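Local coordinates for periplasmic branched-chain amino acid-binding protein (Burkholderia mallei, PDB 3I09) that probably captures branched-chain amino acids or related small acids in the periplasm for an ABC transporter, and here holds acetoacetic acid, at residues 262-267 against 282-287; 252-257 against 351-356; 175-178 against 183-186; 337-342 against 347-352. All coordinates share one frame; numbering follows the deposited sequence. Where two conformers were deposited one is given.

In the fold
Three of the four contacts form one neighbourhood of this type I periplasmic binding protein, and the fourth stands apart. Interactions 2 and 4 share Tyr351 and Lys352 on strand 351-357, with centres 11 Å apart. Trp255 NE1 bonds to Trp348 O at 2.9 Å between them. Interactions 1 and 2 also touch: Arg262 NE lies 2.7 Å from Asn256 OD1, a probable hydrogen bond. Interaction 3 is about 35 Å from interaction 1, centre to centre, across the chain's centre. None of the contacts makes the acetoacetic acid pocket. The side chain of His177 in interaction 3 is about 11 Å from the ligand, and that of Tyr351 about 13 Å.

Interaction 1: residues 262-267 against 282-287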
loop_
_atom_site.group_PDB
_atom_site.type_symbol
_atom_site.label_atom_id
_atom_site.label_comp_id
_atom_site.label_asym_id
_atom_site.label_seq_id
_atom_site.Cartn_x
_atom_site.Cartn_y
_atom_site.Cartn_z
ATOM N N ARG A 262 8.441 -16.229 -6.242
ATOM C CA ARG A 262 9.197 -16.227 -7.487
ATOM C C ARG A 262 8.360 -16.804 -8.623
ATOM O O ARG A 262 8.379 -16.317 -9.752
ATOM C CB ARG A 262 10.483 -17.059 -7.351
ATOM C CG ARG A 262 11.577 -16.430 -6.486
ATOM C CD ARG A 262 12.767 -17.458 -6.210
ATOM N NE ARG A 262 13.438 -17.052 -4.964
ATOM C CZ ARG A 262 13.617 -17.803 -3.885
ATOM N NH1 ARG A 262 13.280 -19.101 -3.863
ATOM N NH2 ARG A 262 14.203 -17.259 -2.826
ATOM N N GLN A 263 7.664 -17.895 -8.349
ATOM C CA GLN A 263 6.894 -18.559 -9.397
ATOM C C GLN A 263 5.755 -17.659 -9.897
ATOM O O GLN A 263 5.513 -17.570 -11.100
ATOM C CB GLN A 263 6.410 -19.941 -8.923
ATOM C CG GLN A 263 7.614 -20.912 -8.894
ATOM C CD GLN A 263 7.325 -22.389 -8.580
ATOM O OE1 GLN A 263 6.557 -22.734 -7.677
ATOM N NE2 GLN A 263 7.999 -23.265 -9.315
ATOM N N TRP A 264 5.082 -16.967 -8.979
ATOM C CA TRP A 264 4.068 -16.014 -9.417
ATOM C C TRP A 264 4.679 -14.832 -10.175
ATOM O O TRP A 264 4.160 -14.411 -11.217
ATOM C CB TRP A 264 3.227 -15.526 -8.235
ATOM C CG TRP A 264 2.124 -14.681 -8.724
ATOM C CD1 TRP A 264 0.949 -15.129 -9.233
ATOM C CD2 TRP A 264 2.085 -13.234 -8.825
ATOM N NE1 TRP A 264 0.176 -14.079 -9.620
ATOM C CE2 TRP A 264 0.848 -12.905 -9.403
ATOM C CE3 TRP A 264 2.978 -12.208 -8.510
ATOM C CZ2 TRP A 264 0.449 -11.591 -9.632
ATOM C CZ3 TRP A 264 2.568 -10.881 -8.703
ATOM C CH2 TRP A 264 1.331 -10.591 -9.304
ATOM N N ALA A 265 5.823 -14.343 -9.704
ATOM C CA ALA A 265 6.500 -13.231 -10.341
ATOM C C ALA A 265 6.926 -13.564 -11.757
ATOM O O ALA A 265 6.865 -12.700 -12.640
ATOM C CB ALA A 265 7.715 -12.755 -9.517
ATOM N N GLN A 266 7.283 -14.821 -11.987
ATOM C CA GLN A 266 7.601 -15.270 -13.349
ATOM C C GLN A 266 6.420 -15.142 -14.297
ATOM O O GLN A 266 6.597 -14.739 -15.461
ATOM C CB GLN A 266 8.073 -16.732 -13.326
ATOM C CG GLN A 266 9.493 -16.916 -12.824
ATOM C CD GLN A 266 9.911 -18.368 -12.882
ATOM O OE1 GLN A 266 9.185 -19.249 -12.436
ATOM N NE2 GLN A 266 11.091 -18.630 -13.447
ATOM N N ARG A 267 5.220 -15.529 -13.827
ATOM C CA ARG A 267 3.978 -15.394 -14.617
ATOM C C ARG A 267 3.653 -13.936 -14.896
ATOM O O ARG A 267 3.262 -13.557 -16.019
ATOM C CB ARG A 267 2.819 -16.065 -13.916
ATOM C CG ARG A 267 3.069 -17.556 -13.668
ATOM C CD ARG A 267 1.879 -18.249 -13.063
ATOM N NE ARG A 267 0.743 -18.182 -13.978
ATOM C CZ ARG A 267 -0.509 -17.918 -13.601
ATOM N NH1 ARG A 267 -0.803 -17.717 -12.337
ATOM N NH2 ARG A 267 -1.463 -17.843 -14.513
ATOM N N ALA A 282 -0.522 -8.163 -4.271
ATOM C CA ALA A 282 -1.716 -8.039 -3.405
ATOM C C ALA A 282 -3.025 -7.888 -4.195
ATOM O O ALA A 282 -4.048 -8.458 -3.803
ATOM C CB ALA A 282 -1.544 -6.884 -2.442
ATOM N N ASP A 283 -2.991 -7.160 -5.327
ATOM C CA ASP A 283 -4.154 -7.055 -6.208
ATOM C C ASP A 283 -4.653 -8.448 -6.622
ATOM O O ASP A 283 -5.869 -8.745 -6.533
ATOM C CB ASP A 283 -3.840 -6.251 -7.487
ATOM C CG ASP A 283 -3.636 -4.748 -7.265
ATOM O OD1 ASP A 283 -4.155 -4.179 -6.282
ATOM O OD2 ASP A 283 -2.925 -4.135 -8.137
ATOM N N TYR A 284 -3.730 -9.285 -7.113
ATOM C CA TYR A 284 -4.063 -10.644 -7.518
ATOM C C TYR A 284 -4.613 -11.423 -6.309
ATOM O O TYR A 284 -5.678 -12.050 -6.397
ATOM C CB TYR A 284 -2.847 -11.330 -8.141
ATOM C CG TYR A 284 -3.041 -12.772 -8.559
ATOM C CD1 TYR A 284 -3.201 -13.770 -7.621
ATOM C CD2 TYR A 284 -3.049 -13.138 -9.911
ATOM C CE1 TYR A 284 -3.375 -15.107 -7.999
ATOM C CE2 TYR A 284 -3.179 -14.485 -10.300
ATOM C CZ TYR A 284 -3.379 -15.441 -9.330
ATOM O OH TYR A 284 -3.543 -16.729 -9.683
ATOM N N SER A 285 -3.922 -11.359 -5.182
ATOM C CA SER A 285 -4.313 -12.151 -4.011
ATOM C C SER A 285 -5.690 -11.764 -3.487
ATOM O O SER A 285 -6.473 -12.609 -3.081
ATOM C CB SER A 285 -3.265 -11.982 -2.888
ATOM O OG SER A 285 -3.664 -12.621 -1.686
ATOM N N SER A 286 -5.957 -10.464 -3.457
ATOM C CA SER A 286 -7.209 -9.929 -2.910
ATOM C C SER A 286 -8.382 -10.404 -3.751
ATOM O O SER A 286 -9.446 -10.738 -3.214
ATOM C CB SER A 286 -7.175 -8.377 -2.826
ATOM O OG SER A 286 -7.208 -7.831 -4.119
ATOM N N VAL A 287 -8.196 -10.508 -5.076
ATOM C CA VAL A 287 -9.248 -11.014 -5.960
ATOM C C VAL A 287 -9.507 -12.512 -5.736
ATOM O O VAL A 287 -10.648 -12.955 -5.659
ATOM C CB VAL A 287 -8.944 -10.662 -7.450
ATOM C CG1 VAL A 287 -9.860 -11.412 -8.435
ATOM C CG2 VAL A 287 -9.100 -9.110 -7.609
#
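Trp264 and Tyr284 sit opposite each other on helices 259-272 and 278-297, and their CA atoms, 9.9 Å apart, are the nearest across the two segments. At that spacing the large side chains span the gap, and both CB atoms point toward the opposite helix. The two rings meet edge-to-face. The indole presents its NE1 edge to one face of the phenol ring, with the five-membered ring and phenol centroids 4.5 Å apart and the planes at 68°. NE1 stands 3.3 Å above the Tyr284 ring plane, offset toward the rim. It comes within 3.4 Å of Tyr284 CD2. Both CG atoms lie anti to their backbone N, which carries the rings into the gap between the helices. The two side chains run antiparallel, so that Trp264 CZ2 comes to lie beside Tyr284 CB, at 3.6 Å. Phe317 joins the cluster: it stacks on Trp264 and meets Tyr284 steeply.

Arg267 approaches the far end of Tyr284. Its chain bends at chi3 (62°) and brings the edge of the guanidinium near the phenol oxygen. NH1 remains 3.9 Å from Tyr284 OH. Both groups turn to a common partner, Asp35 of helix 22-36: Arg267 NH1 forms a salt bridge with its OD2, and Tyr284 OH hydrogen-bonds to the same oxygen. The chemistry is therefore divided. An aromatic contact joins the helices directly, while one carboxylate oxygen ties the polar ends of Arg267 and Tyr284 to a third helix.

Interaction 2: residues 252-257 against 351-356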
loop_
_atom_site.group_PDB
_atom_site.type_symbol
_atom_site.label_atom_id
_atom_site.label_comp_id
_atom_site.label_asym_id
_atom_site.label_seq_id
_atom_site.Cartn_x
_atom_site.Cartn_y
_atom_site.Cartn_z
ATOM N N SER A 252 5.335 -5.501 2.298
ATOM C CA SER A 252 4.533 -6.676 2.594
ATOM C C SER A 252 4.892 -7.905 1.795
ATOM O O SER A 252 4.396 -8.985 2.099
ATOM C CB SER A 252 3.035 -6.369 2.376
ATOM O OG SER A 252 2.747 -6.187 1.001
ATOM N N TRP A 253 5.671 -7.744 0.725
ATOM C CA TRP A 253 5.935 -8.852 -0.218
ATOM C C TRP A 253 7.077 -8.460 -1.117
ATOM O O TRP A 253 7.263 -7.272 -1.411
ATOM C CB TRP A 253 4.696 -9.102 -1.056
ATOM C CG TRP A 253 4.732 -10.285 -1.951
ATOM C CD1 TRP A 253 4.337 -11.550 -1.634
ATOM C CD2 TRP A 253 5.128 -10.318 -3.325
ATOM N NE1 TRP A 253 4.474 -12.383 -2.725
ATOM C CE2 TRP A 253 4.945 -11.638 -3.783
ATOM C CE3 TRP A 253 5.622 -9.359 -4.215
ATOM C CZ2 TRP A 253 5.270 -12.030 -5.093
ATOM C CZ3 TRP A 253 5.877 -9.737 -5.539
ATOM C CH2 TRP A 253 5.732 -11.056 -5.951
ATOM N N TYR A 254 7.878 -9.456 -1.507
ATOM C CA TYR A 254 8.952 -9.219 -2.459
ATOM C C TYR A 254 9.117 -10.475 -3.297
ATOM O O TYR A 254 8.973 -11.637 -2.798
ATOM C CB TYR A 254 10.284 -8.763 -1.798
ATOM C CG TYR A 254 10.880 -9.725 -0.793
ATOM C CD1 TYR A 254 10.284 -9.937 0.446
ATOM C CD2 TYR A 254 12.051 -10.424 -1.082
ATOM C CE1 TYR A 254 10.846 -10.814 1.375
ATOM C CE2 TYR A 254 12.607 -11.297 -0.168
ATOM C CZ TYR A 254 12.001 -11.490 1.052
ATOM O OH TYR A 254 12.545 -12.377 1.946
ATOM N N TRP A 255 9.364 -10.231 -4.581
ATOM C CA TRP A 255 9.320 -11.298 -5.588
ATOM C C TRP A 255 10.281 -12.439 -5.275
ATOM O O TRP A 255 9.987 -13.591 -5.586
ATOM C CB TRP A 255 9.581 -10.703 -6.985
ATOM C CG TRP A 255 10.982 -10.231 -7.191
ATOM C CD1 TRP A 255 11.509 -8.979 -6.950
ATOM C CD2 TRP A 255 12.035 -11.027 -7.682
ATOM N NE1 TRP A 255 12.843 -8.965 -7.277
ATOM C CE2 TRP A 255 13.200 -10.220 -7.709
ATOM C CE3 TRP A 255 12.121 -12.369 -8.087
ATOM C CZ2 TRP A 255 14.439 -10.711 -8.143
ATOM C CZ3 TRP A 255 13.372 -12.863 -8.484
ATOM C CH2 TRP A 255 14.501 -12.030 -8.531
ATOM N N ASN A 256 11.417 -12.119 -4.674
ATOM C CA ASN A 256 12.465 -13.121 -4.461
ATOM C C ASN A 256 12.444 -13.739 -3.060
ATOM O O ASN A 256 13.398 -14.380 -2.661
ATOM C CB ASN A 256 13.850 -12.516 -4.710
ATOM C CG ASN A 256 14.902 -13.579 -5.056
ATOM O OD1 ASN A 256 14.562 -14.658 -5.552
ATOM N ND2 ASN A 256 16.201 -13.268 -4.809
ATOM N N ARG A 257 11.359 -13.543 -2.316
ATOM C CA ARG A 257 11.248 -14.076 -0.942
ATOM C C ARG A 257 11.369 -15.573 -0.885
ATOM O O ARG A 257 12.133 -16.089 -0.053
ATOM C CB ARG A 257 9.904 -13.681 -0.291
ATOM C CG ARG A 257 9.718 -14.178 1.157
ATOM C CD ARG A 257 8.359 -13.743 1.796
ATOM N NE ARG A 257 7.248 -14.369 1.072
ATOM C CZ ARG A 257 5.975 -13.937 1.048
ATOM N NH1 ARG A 257 5.577 -12.866 1.740
ATOM N NH2 ARG A 257 5.082 -14.597 0.331
ATOM N N TYR A 351 16.819 -6.484 -2.226
ATOM C CA TYR A 351 16.518 -6.513 -0.797
ATOM C C TYR A 351 17.297 -7.530 0.012
ATOM O O TYR A 351 17.494 -8.646 -0.450
ATOM C CB TYR A 351 15.073 -6.930 -0.615
ATOM C CG TYR A 351 14.039 -6.106 -1.315
ATOM C CD1 TYR A 351 13.667 -4.864 -0.820
ATOM C CD2 TYR A 351 13.371 -6.601 -2.422
ATOM C CE1 TYR A 351 12.674 -4.134 -1.419
ATOM C CE2 TYR A 351 12.380 -5.862 -3.045
ATOM C CZ TYR A 351 12.048 -4.626 -2.547
ATOM O OH TYR A 351 11.069 -3.884 -3.156
ATOM N N LYS A 352 17.650 -7.162 1.238
ATOM C CA LYS A 352 18.117 -8.064 2.264
ATOM C C LYS A 352 17.035 -8.010 3.329
ATOM O O LYS A 352 16.637 -6.913 3.736
ATOM C CB LYS A 352 19.420 -7.556 2.854
ATOM C CG LYS A 352 20.607 -7.655 1.898
ATOM C CD LYS A 352 21.924 -7.130 2.491
ATOM C CE LYS A 352 22.008 -5.604 2.536
ATOM N NZ LYS A 352 23.415 -5.168 2.781
ATOM N N VAL A 353 16.565 -9.155 3.815
ATOM C CA VAL A 353 15.588 -9.108 4.925
ATOM C C VAL A 353 16.294 -8.867 6.269
ATOM O O VAL A 353 17.194 -9.613 6.677
ATOM C CB VAL A 353 14.704 -10.371 4.990
ATOM C CG1 VAL A 353 13.721 -10.270 6.179
ATOM C CG2 VAL A 353 13.961 -10.582 3.686
ATOM N N VAL A 354 15.922 -7.815 6.954
ATOM C CA VAL A 354 16.497 -7.501 8.258
ATOM C C VAL A 354 15.708 -8.275 9.342
ATOM O O VAL A 354 16.296 -8.883 10.241
ATOM C CB VAL A 354 16.423 -5.981 8.510
ATOM C CG1 VAL A 354 16.976 -5.557 9.905
ATOM C CG2 VAL A 354 17.155 -5.237 7.433
ATOM N N ALA A 355 14.379 -8.246 9.247
ATOM C CA ALA A 355 13.493 -8.865 10.235
ATOM C C ALA A 355 12.125 -9.135 9.624
ATOM O O ALA A 355 11.679 -8.440 8.707
ATOM C CB ALA A 355 13.330 -7.988 11.475
ATOM N N THR A 356 11.487 -10.181 10.123
ATOM C CA THR A 356 10.063 -10.393 9.875
ATOM C C THR A 356 9.291 -9.788 11.041
ATOM O O THR A 356 9.594 -10.088 12.201
ATOM C CB THR A 356 9.757 -11.879 9.736
ATOM O OG1 THR A 356 10.454 -12.389 8.601
ATOM C CG2 THR A 356 8.263 -12.135 9.570
HETATM O O HOH W 1 8.722 -5.840 -3.141
#
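Tyr351 OH and Trp253 O are joined by one water, which donates to both. The bond to Trp253 O is the shorter, at 2.7 Å, and that to Tyr351 OH is 3.1 Å. The water thus links a backbone carbonyl of segment 252-257 to the phenol end of a strand residue.

Direct contact rests on Tyr254. Its CB packs obliquely against the CD2-CE2 bond of the Tyr351 ring, 3.8 Å from CE2 and as close to CD2. The two rings are oblique to each other, with centroids 5.9 Å apart and planes at 62°.

The loop 252-257 connects strand 248-251 to helix 259-272. A type I beta turn from Tyr254 to Arg257 lies within it, closed by Arg257 N bonding to Tyr254 O at 3.1 Å. Tyr254 CG lies between its backbone N and carbonyl carbon (chi1 59°), which lays the ring back over the turn, with Arg257 CB over one face. Strand 351-357 belongs to the antiparallel sheet, paired with strand 329-338. It carries a classic beta bulge, where Val354 and Ala355 both face Leu335.

Beyond Tyr351, Val353 CG2 approaches the outer end of Tyr254, and the two side chains cross at about a right angle. This contact is doubtful, because CG2 comes too near the phenol oxygen in this conformer of Tyr254. Ile233 of helix 233-239 touches both Tyr351 and Trp255.

Interaction 3: residues 175-178 against 183-186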
loop_
_atom_site.group_PDB
_atom_site.type_symbol
_atom_site.label_atom_id
_atom_site.label_comp_id
_atom_site.label_asym_id
_atom_site.label_seq_id
_atom_site.Cartn_x
_atom_site.Cartn_y
_atom_site.Cartn_z
ATOM N N VAL A 175 7.792 19.885 6.903
ATOM C CA VAL A 175 7.470 20.778 5.794
ATOM C C VAL A 175 6.592 19.998 4.815
ATOM O O VAL A 175 6.835 18.819 4.566
ATOM C CB VAL A 175 8.719 21.374 5.077
ATOM C CG1 VAL A 175 9.587 20.291 4.406
ATOM C CG2 VAL A 175 8.277 22.428 4.062
ATOM N N ARG A 176 5.543 20.636 4.302
ATOM C CA ARG A 176 4.593 19.995 3.375
ATOM C C ARG A 176 4.961 20.311 1.957
ATOM O O ARG A 176 5.563 21.379 1.672
ATOM C CB ARG A 176 3.200 20.533 3.572
ATOM C CG ARG A 176 2.672 20.333 4.940
ATOM C CD ARG A 176 1.702 19.236 5.039
ATOM N NE ARG A 176 1.083 19.283 6.362
ATOM C CZ ARG A 176 -0.106 19.774 6.645
ATOM N NH1 ARG A 176 -0.906 20.254 5.696
ATOM N NH2 ARG A 176 -0.516 19.737 7.900
ATOM N N HIS A 177 4.661 19.354 1.070
ATOM C CA HIS A 177 4.810 19.572 -0.337
ATOM C C HIS A 177 3.546 19.100 -1.025
ATOM O O HIS A 177 2.909 18.187 -0.542
ATOM C CB HIS A 177 6.046 18.868 -0.894
ATOM C CG HIS A 177 5.984 17.352 -0.874
ATOM N ND1 HIS A 177 5.381 16.627 -1.872
ATOM C CD2 HIS A 177 6.498 16.449 -0.002
ATOM C CE1 HIS A 177 5.510 15.328 -1.605
ATOM N NE2 HIS A 177 6.203 15.197 -0.484
ATOM N N PRO A 178 3.197 19.713 -2.162
ATOM C CA PRO A 178 2.076 19.233 -2.927
ATOM C C PRO A 178 2.335 17.834 -3.486
ATOM O O PRO A 178 3.479 17.474 -3.774
ATOM C CB PRO A 178 1.957 20.258 -4.068
ATOM C CG PRO A 178 3.332 20.847 -4.207
ATOM C CD PRO A 178 3.862 20.858 -2.811
ATOM N N ASP A 183 9.375 20.501 -7.694
ATOM C CA ASP A 183 10.595 21.117 -7.176
ATOM C C ASP A 183 10.625 20.942 -5.653
ATOM O O ASP A 183 9.721 21.401 -4.942
ATOM C CB ASP A 183 10.670 22.606 -7.588
ATOM C CG ASP A 183 11.995 23.288 -7.195
ATOM O OD1 ASP A 183 12.819 22.698 -6.462
ATOM O OD2 ASP A 183 12.226 24.444 -7.655
ATOM N N PHE A 184 11.643 20.254 -5.163
ATOM C CA PHE A 184 11.778 19.976 -3.735
ATOM C C PHE A 184 12.834 20.833 -3.016
ATOM O O PHE A 184 13.057 20.630 -1.818
ATOM C CB PHE A 184 12.155 18.517 -3.530
ATOM C CG PHE A 184 11.013 17.572 -3.709
ATOM C CD1 PHE A 184 10.167 17.275 -2.647
ATOM C CD2 PHE A 184 10.770 16.987 -4.935
ATOM C CE1 PHE A 184 9.120 16.377 -2.806
ATOM C CE2 PHE A 184 9.707 16.100 -5.100
ATOM C CZ PHE A 184 8.886 15.808 -4.035
ATOM N N SER A 185 13.496 21.744 -3.733
ATOM C CA SER A 185 14.699 22.394 -3.219
ATOM C C SER A 185 14.444 23.218 -1.940
ATOM O O SER A 185 15.184 23.064 -0.947
ATOM C CB SER A 185 15.376 23.259 -4.293
ATOM O OG SER A 185 14.465 24.182 -4.842
ATOM N N SER A 186 13.417 24.057 -1.937
ATOM C CA SER A 186 13.147 24.884 -0.747
ATOM C C SER A 186 12.736 24.040 0.472
ATOM O O SER A 186 13.179 24.294 1.601
ATOM C CB SER A 186 12.117 25.975 -1.041
ATOM O OG SER A 186 10.825 25.415 -1.211
#
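His177 meets Phe184 across the short connection from strand 170-177 to helix 185-193, with their CA atoms 7.8 Å apart. The strand is an outermost one of the four-stranded parallel sheet, and the helix lies in the beta-alpha-beta crossover from it to strand 198-202. The bond from CA to CB of His177 is directed toward the other segment. CG sits between the backbone N and the carbonyl carbon (chi1 67°), and this turns one imidazole face to the phenylalanine. CG is 3.8 Å from Phe184 CE1. CD2 is equally near, the other ring atoms slightly farther. Phe184 CE1 therefore stands over the middle of the imidazole, 3.7 Å above its plane. The pair is edge-to-face, with planes at 67°. ND1 donates within its own segment to Pro178 O at 2.8 Å, nearly in the imidazole plane but well above the carbonyl plane. At the tip, NE2 has a hydrogen-bond partner in Asn203 ND2.

Phe184 lies between the two residues of a capping interaction at the start of helix 185-193. Asp183 OD1 accepts from Ser185 N at 3.0 Å and from Ser185 OG at 2.7 Å, from one face of the carboxylate. Asp207, Asn210 and Ala211 of helix 205-217 also touch Phe184.

The imidazole thus has both nitrogens engaged in hydrogen bonds, which should limit its rotation, and it offers a ring face to a buried C-H edge.

Interaction 4: residues 337-342 against 347-352; sequences EVKKPS and PWDYYK
Glu337 and Lys352 pair across neighbouring antiparallel strands, 329-338 and 351-357, next to the loop end of a beta hairpin, whose connection is residues 339-350. Backbone bonds set the register. Glu337 N donates to Lys352 O at 2.8 Å and Lys352 N returns a bond to Glu337 O at 2.9 Å, so this is a hydrogen-bonded pair. Val338 and Tyr351 form the next, non-hydrogen-bonded pair, with side chains on the other face of the sheet. Past the strand end, Lys339 N gives a nearly straight bond to Tyr350 O, 2.7 Å long and 177° at the hydrogen. Val338 CA adds a C-H...O contact to the same oxygen.

Charge pairs come next. The extended Lys339 chain carries NZ across to Asp349, where it forms a salt bridge with OD1 at 2.8 Å on the syn side. The bond to OD2 is weak. Lys339 NZ also reaches Glu343 O, and Asp349 OD2 accepts from Lys345 N, so the connection is tied to this ion pair. The Glu337 and Lys352 side chains run alongside each other in the same direction, but their salt bridge is long. The stronger partner of Lys352 NZ is Glu343.

The aliphatic parts of Lys339 and Lys352 also pack, with their CG atoms 3.7 Å apart. One water completes the contact, donating to Val338 O at 2.8 Å and accepting from Lys352 NZ at 2.9 Å.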
loop_
_atom_site.group_PDB
_atom_site.type_symbol
_atom_site.label_atom_id
_atom_site.label_comp_id
_atom_site.label_asym_id
_atom_site.label_seq_id
_atom_site.Cartn_x
_atom_site.Cartn_y
_atom_site.Cartn_z
ATOM N N GLU A 337 16.576 -4.107 3.968
ATOM C CA GLU A 337 17.592 -3.129 3.674
ATOM C C GLU A 337 17.937 -3.233 2.190
ATOM O O GLU A 337 18.075 -4.329 1.655
ATOM C CB GLU A 337 18.836 -3.323 4.561
ATOM C CG GLU A 337 19.886 -2.281 4.296
ATOM C CD GLU A 337 21.166 -2.420 5.157
ATOM O OE1 GLU A 337 21.487 -3.554 5.572
ATOM O OE2 GLU A 337 21.868 -1.393 5.342
ATOM N N VAL A 338 18.079 -2.085 1.528
ATOM C CA VAL A 338 18.402 -2.068 0.105
ATOM C C VAL A 338 19.865 -2.438 -0.061
ATOM O O VAL A 338 20.741 -1.931 0.666
ATOM C CB VAL A 338 18.119 -0.707 -0.534
ATOM C CG1 VAL A 338 18.531 -0.754 -2.013
ATOM C CG2 VAL A 338 16.614 -0.326 -0.326
ATOM N N LYS A 339 20.104 -3.388 -0.948
ATOM C CA LYS A 339 21.445 -3.878 -1.265
ATOM C C LYS A 339 22.435 -2.869 -1.859
ATOM O O LYS A 339 22.055 -1.919 -2.538
ATOM C CB LYS A 339 21.365 -5.079 -2.226
ATOM C CG LYS A 339 20.881 -6.360 -1.561
ATOM C CD LYS A 339 20.850 -7.551 -2.559
ATOM C CE LYS A 339 20.672 -8.878 -1.831
ATOM N NZ LYS A 339 20.902 -9.998 -2.778
ATOM N N LYS A 340 23.715 -3.117 -1.586
ATOM C CA LYS A 340 24.785 -2.507 -2.330
ATOM C C LYS A 340 24.718 -3.082 -3.753
ATOM O O LYS A 340 24.321 -4.225 -3.945
ATOM C CB LYS A 340 26.168 -2.861 -1.756
ATOM C CG LYS A 340 26.441 -2.449 -0.325
ATOM C CD LYS A 340 27.836 -2.921 0.048
ATOM C CE LYS A 340 28.057 -2.895 1.548
ATOM N NZ LYS A 340 27.945 -1.503 2.022
ATOM N N PRO A 341 25.160 -2.309 -4.744
ATOM C CA PRO A 341 25.286 -2.860 -6.101
ATOM C C PRO A 341 26.032 -4.198 -6.148
ATOM O O PRO A 341 25.574 -5.127 -6.807
ATOM C CB PRO A 341 26.063 -1.765 -6.848
ATOM C CG PRO A 341 25.644 -0.484 -6.164
ATOM C CD PRO A 341 25.517 -0.880 -4.687
ATOM N N SER A 342 27.122 -4.325 -5.407
ATOM C CA SER A 342 27.932 -5.556 -5.438
ATOM C C SER A 342 27.227 -6.759 -4.823
ATOM O O SER A 342 27.709 -7.882 -4.964
ATOM C CB SER A 342 29.239 -5.347 -4.686
ATOM O OG SER A 342 28.973 -5.098 -3.323
ATOM N N PRO A 347 18.971 -9.126 -12.121
ATOM C CA PRO A 347 18.106 -7.951 -12.193
ATOM C C PRO A 347 16.985 -8.012 -11.176
ATOM O O PRO A 347 16.396 -9.072 -10.928
ATOM C CB PRO A 347 17.566 -8.017 -13.621
ATOM C CG PRO A 347 18.655 -8.748 -14.371
ATOM C CD PRO A 347 19.133 -9.769 -13.431
ATOM N N TRP A 348 16.701 -6.854 -10.590
ATOM C CA TRP A 348 15.682 -6.689 -9.553
ATOM C C TRP A 348 15.996 -7.291 -8.202
ATOM O O TRP A 348 15.139 -7.265 -7.315
ATOM C CB TRP A 348 14.269 -7.098 -10.024
ATOM C CG TRP A 348 13.785 -6.423 -11.278
ATOM C CD1 TRP A 348 14.020 -6.836 -12.560
ATOM C CD2 TRP A 348 12.881 -5.323 -11.378
ATOM N NE1 TRP A 348 13.366 -6.016 -13.460
ATOM C CE2 TRP A 348 12.670 -5.071 -12.760
ATOM C CE3 TRP A 348 12.283 -4.479 -10.442
ATOM C CZ2 TRP A 348 11.842 -4.052 -13.219
ATOM C CZ3 TRP A 348 11.460 -3.457 -10.897
ATOM C CH2 TRP A 348 11.258 -3.246 -12.284
ATOM N N ASP A 349 17.215 -7.799 -8.012
ATOM C CA ASP A 349 17.626 -8.334 -6.711
ATOM C C ASP A 349 18.053 -7.167 -5.817
ATOM O O ASP A 349 19.201 -6.782 -5.831
ATOM C CB ASP A 349 18.747 -9.376 -6.907
ATOM C CG ASP A 349 19.350 -9.881 -5.607
ATOM O OD1 ASP A 349 18.703 -9.752 -4.567
ATOM O OD2 ASP A 349 20.464 -10.466 -5.641
ATOM N N TYR A 350 17.117 -6.602 -5.051
ATOM C CA TYR A 350 17.373 -5.358 -4.350
ATOM C C TYR A 350 17.392 -5.436 -2.826
ATOM O O TYR A 350 17.925 -4.501 -2.200
ATOM C CB TYR A 350 16.327 -4.293 -4.750
ATOM C CG TYR A 350 16.246 -3.927 -6.218
ATOM C CD1 TYR A 350 17.328 -4.088 -7.081
ATOM C CD2 TYR A 350 15.113 -3.292 -6.735
ATOM C CE1 TYR A 350 17.257 -3.684 -8.410
ATOM C CE2 TYR A 350 15.039 -2.912 -8.080
ATOM C CZ TYR A 350 16.084 -3.129 -8.898
ATOM O OH TYR A 350 16.018 -2.766 -10.217
ATOM N N TYR A 351 16.819 -6.484 -2.226
ATOM C CA TYR A 351 16.518 -6.513 -0.797
ATOM C C TYR A 351 17.297 -7.530 0.012
ATOM O O TYR A 351 17.494 -8.646 -0.450
ATOM C CB TYR A 351 15.073 -6.930 -0.615
ATOM C CG TYR A 351 14.039 -6.106 -1.315
ATOM C CD1 TYR A 351 13.667 -4.864 -0.820
ATOM C CD2 TYR A 351 13.371 -6.601 -2.422
ATOM C CE1 TYR A 351 12.674 -4.134 -1.419
ATOM C CE2 TYR A 351 12.380 -5.862 -3.045
ATOM C CZ TYR A 351 12.048 -4.626 -2.547
ATOM O OH TYR A 351 11.069 -3.884 -3.156
ATOM N N LYS A 352 17.650 -7.162 1.238
ATOM C CA LYS A 352 18.117 -8.064 2.264
ATOM C C LYS A 352 17.035 -8.010 3.329
ATOM O O LYS A 352 16.637 -6.913 3.736
ATOM C CB LYS A 352 19.420 -7.556 2.854
ATOM C CG LYS A 352 20.607 -7.655 1.898
ATOM C CD LYS A 352 21.924 -7.130 2.491
ATOM C CE LYS A 352 22.008 -5.604 2.536
ATOM N NZ LYS A 352 23.415 -5.168 2.781
HETATM O O HOH W 2 23.048 -2.362 2.134
#